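Local coordinates for invasion-associated protein (Mycobacterium tuberculosis, PDB 4LJ1), which probably binds peptidoglycan in the mycobacterial cell wall through an NlpC/p60 domain that has lost catalytic activity, at residues 10-13 with 14-18; 108-111 with 112-116. All coordinates share one frame; numbering follows the deposited sequence.

How the contacts relate
Contact 1 comes first along the chain, on the C-terminal half of helix 5-16 and the residues just beyond; contact 2 follows much later, at the end of the hairpin made by strands 106-110 and 114-118. Their centres lie about 12 Å apart, and they touch. L108 CD2 packs against the backbone of G15, 3.3 Å from G15 C, while L16 CD2 meets V116 CG2 at 3.7 Å. The four-stranded antiparallel sheet, of which 114-118 is an outermost strand, is thus joined to the N-terminal helix. Helix and hairpin both pack on helix 48-57, V11 on A55 and Y56, and L108, V110 and V114 on L51, which brings the three elements together in this NlpC/p60 protein.

Contact 1 (10-13 with 14-18); sequences VVIA and RGLSQ
I12 and L16, one helical turn apart, lie side by side and point the same way, with I12 CG2 3.8 Å from L16 CD1. The short branch of I12 does the touching because chi1 of -72° puts CG1 beside the backbone N and so swings CG2 anti to it, next to the carbonyl carbon and hence toward the following turn. L16 CG in turn rests 3.4 Å from I12 O, over the acceptor of its own backbone bond. These branched apolar chains suit a partly covered helix flank, and I12 also meets K84.

V10 and R14 form a second parallel pair. The methylenes of R14 run alongside V10, CG lying 3.4 Å from V10 O and CD facing V10 CG1 at 4.1 Å. A bend at chi3 (68°) then turns the guanidinium away from V10; its NH2 donates to the carbonyl of Y54, and the group makes a cation-pi contact with that residue's ring. Arginine thus combines an apolar stem with a charged end held on helix 48-57. Hydrogen alone at G15 lets a leucine of the sheet come right up to the helix backbone.

Successive bonds from R14, G15, L16 and S17 N to the carbonyls four residues earlier bind the turns, the last being the most bent at 146°. Q18 NE2 donates to S17 OG at 3.0 Å. This is the i to i+4 ladder of an alpha-helix, with the common serine back-bond from S17 OG to R14 O (2.7 Å), on helix 5-16 where it packs against helix 48-57 in the NlpC/p60 fold.

Contact 2 (108-111 with 112-116); sequences LEVG and DVVQV
Strands 108-110 and 114-116 run antiparallel at 145°, their axes approaching to 4.7 Å, and E109 and Q115 form the hydrogen-bonded pair of this beta hairpin. E109 N gives a nearly straight bond to Q115 O (178°), and Q115 N returns one to E109 O. A further backbone bond, G111 N to V113 O at 2.9 Å, closes the turn.

On the face carrying L108, V110, V114 and V116, branched apolar chains touch through their methyls. CD1 of L108 spans V116, directly across, with CG2 at 4.0 Å, and V114, on the diagonal, with CG1 at 3.8 Å. V110 and V114 meet through their CG2 methyls at 4.1 Å. Beta-branched valine suits extended backbone, and L51 of helix 48-57 covers L108, V110 and V114.

The other face carries E109 and Q115, whose extended chains pass at an angle, carboxylate and amide planes 45° apart. E109 OE1 forms a salt bridge with R120, while OE2 also bonds S117 OG, so several partners hold the carboxylate. With no side chain, G111 lets the amide of Q115 lie against it at the turn, its CA 3.7 Å from Q115 NE2. That nitrogen, with its partner close to the amide plane, donates to E109 OE2 at 3.2 Å, meeting it from above the carboxylate plane.

Contact 1 (10-13 with 14-18)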
# COMPACT_ATOMS: atom_id res chain seq x y z
N VAL A 10 -1.86 13.43 4.08
CA VAL A 10 -0.61 13.19 4.79
C VAL A 10 -0.06 11.81 4.42
O VAL A 10 1.12 11.65 4.14
CB VAL A 10 -0.78 13.31 6.34
CG1 VAL A 10 0.44 12.79 7.07
CG2 VAL A 10 -1.09 14.76 6.73
N VAL A 11 -0.91 10.79 4.45
CA VAL A 11 -0.51 9.43 4.11
C VAL A 11 0.03 9.36 2.69
O VAL A 11 1.09 8.78 2.41
CB VAL A 11 -1.70 8.49 4.32
CG1 VAL A 11 -1.43 7.11 3.74
CG2 VAL A 11 -2.04 8.40 5.79
N ILE A 12 -0.69 9.99 1.77
CA ILE A 12 -0.25 9.99 0.39
C ILE A 12 1.07 10.73 0.20
O ILE A 12 1.96 10.26 -0.52
CB ILE A 12 -1.36 10.53 -0.55
CG1 ILE A 12 -2.50 9.51 -0.69
CG2 ILE A 12 -0.79 10.86 -1.93
CD1 ILE A 12 -3.75 10.01 -1.36
N ALA A 13 1.21 11.89 0.83
CA ALA A 13 2.46 12.64 0.72
C ALA A 13 3.63 11.82 1.27
O ALA A 13 4.70 11.84 0.71
CB ALA A 13 2.35 13.95 1.47
N ARG A 14 3.42 11.10 2.36
CA ARG A 14 4.49 10.24 2.90
C ARG A 14 4.89 9.17 1.89
O ARG A 14 6.07 8.95 1.65
CB ARG A 14 4.07 9.57 4.18
CG ARG A 14 4.07 10.50 5.36
CD ARG A 14 3.36 9.90 6.56
NE ARG A 14 4.07 8.76 7.11
CZ ARG A 14 4.99 8.80 8.08
NH1 ARG A 14 5.32 9.94 8.68
NH2 ARG A 14 5.53 7.69 8.49
N GLY A 15 3.91 8.49 1.29
CA GLY A 15 4.23 7.53 0.24
C GLY A 15 5.00 8.14 -0.92
O GLY A 15 6.02 7.61 -1.36
N LEU A 16 4.47 9.24 -1.46
CA LEU A 16 5.09 9.91 -2.60
C LEU A 16 6.51 10.39 -2.32
O LEU A 16 7.34 10.42 -3.21
CB LEU A 16 4.22 11.08 -3.08
CG LEU A 16 2.90 10.71 -3.77
CD1 LEU A 16 2.11 11.99 -4.04
CD2 LEU A 16 3.14 9.94 -5.06
N SER A 17 6.81 10.75 -1.07
CA SER A 17 8.16 11.17 -0.72
C SER A 17 9.21 10.07 -0.90
O SER A 17 10.40 10.36 -0.91
CB SER A 17 8.21 11.65 0.74
OG SER A 17 8.15 10.60 1.69
N GLN A 18 8.78 8.82 -1.03
CA GLN A 18 9.68 7.68 -1.17
C GLN A 18 9.85 7.22 -2.62
O GLN A 18 10.49 6.21 -2.86
CB GLN A 18 9.19 6.51 -0.30
CG GLN A 18 9.01 6.89 1.16
CD GLN A 18 10.32 7.40 1.75
OE1 GLN A 18 11.33 6.71 1.74
NE2 GLN A 18 10.32 8.66 2.20

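Contact 2 (108-111 with 112-116)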
# COMPACT_ATOMS: atom_id res chain seq x y z
N LEU A 108 0.40 4.00 -6.13
CA LEU A 108 1.78 3.99 -5.67
C LEU A 108 2.12 2.54 -5.31
O LEU A 108 1.46 1.95 -4.46
CB LEU A 108 1.94 4.90 -4.45
CG LEU A 108 3.37 5.07 -3.95
CD1 LEU A 108 4.22 5.86 -4.92
CD2 LEU A 108 3.38 5.71 -2.56
N GLU A 109 3.13 2.00 -5.98
CA GLU A 109 3.53 0.63 -5.82
C GLU A 109 5.04 0.52 -5.66
O GLU A 109 5.77 1.49 -5.84
CB GLU A 109 3.10 -0.21 -7.04
CG GLU A 109 3.79 0.21 -8.31
CD GLU A 109 3.60 -0.77 -9.43
OE1 GLU A 109 3.11 -1.89 -9.17
OE2 GLU A 109 4.02 -0.45 -10.53
N VAL A 110 5.51 -0.68 -5.36
CA VAL A 110 6.93 -0.97 -5.42
C VAL A 110 7.16 -1.91 -6.58
O VAL A 110 6.72 -3.05 -6.56
CB VAL A 110 7.49 -1.56 -4.11
CG1 VAL A 110 9.01 -1.65 -4.21
CG2 VAL A 110 7.09 -0.71 -2.92
N GLY A 111 7.80 -1.39 -7.63
CA GLY A 111 8.33 -2.20 -8.73
C GLY A 111 9.79 -2.45 -8.47
O GLY A 111 10.15 -2.89 -7.40
N ASP A 112 10.66 -2.12 -9.42
CA ASP A 112 12.09 -2.11 -9.11
C ASP A 112 12.44 -0.98 -8.11
O ASP A 112 13.42 -1.08 -7.37
CB ASP A 112 12.94 -1.93 -10.36
CG ASP A 112 12.86 -3.11 -11.30
OD1 ASP A 112 12.47 -4.21 -10.86
OD2 ASP A 112 13.19 -2.93 -12.48
N VAL A 113 11.63 0.08 -8.14
CA VAL A 113 11.66 1.19 -7.20
C VAL A 113 10.22 1.54 -6.81
O VAL A 113 9.26 1.14 -7.49
CB VAL A 113 12.39 2.44 -7.80
CG1 VAL A 113 13.83 2.11 -8.14
CG2 VAL A 113 11.65 3.02 -9.01
N VAL A 114 10.06 2.31 -5.75
CA VAL A 114 8.79 2.91 -5.41
C VAL A 114 8.40 3.87 -6.53
O VAL A 114 9.20 4.72 -6.96
CB VAL A 114 8.90 3.72 -4.09
CG1 VAL A 114 7.59 4.44 -3.80
CG2 VAL A 114 9.28 2.80 -2.91
N GLN A 115 7.18 3.74 -7.06
CA GLN A 115 6.79 4.47 -8.26
C GLN A 115 5.29 4.59 -8.39
O GLN A 115 4.55 3.74 -7.91
CB GLN A 115 7.36 3.80 -9.51
CG GLN A 115 6.77 2.42 -9.75
CD GLN A 115 7.60 1.56 -10.67
OE1 GLN A 115 8.70 1.92 -11.07
NE2 GLN A 115 7.05 0.41 -11.03
N VAL A 116 4.85 5.65 -9.07
CA VAL A 116 3.46 5.82 -9.45
C VAL A 116 3.26 5.13 -10.80
O VAL A 116 4.06 5.28 -11.72
CB VAL A 116 3.09 7.31 -9.56
CG1 VAL A 116 1.67 7.48 -10.08
CG2 VAL A 116 3.28 8.02 -8.21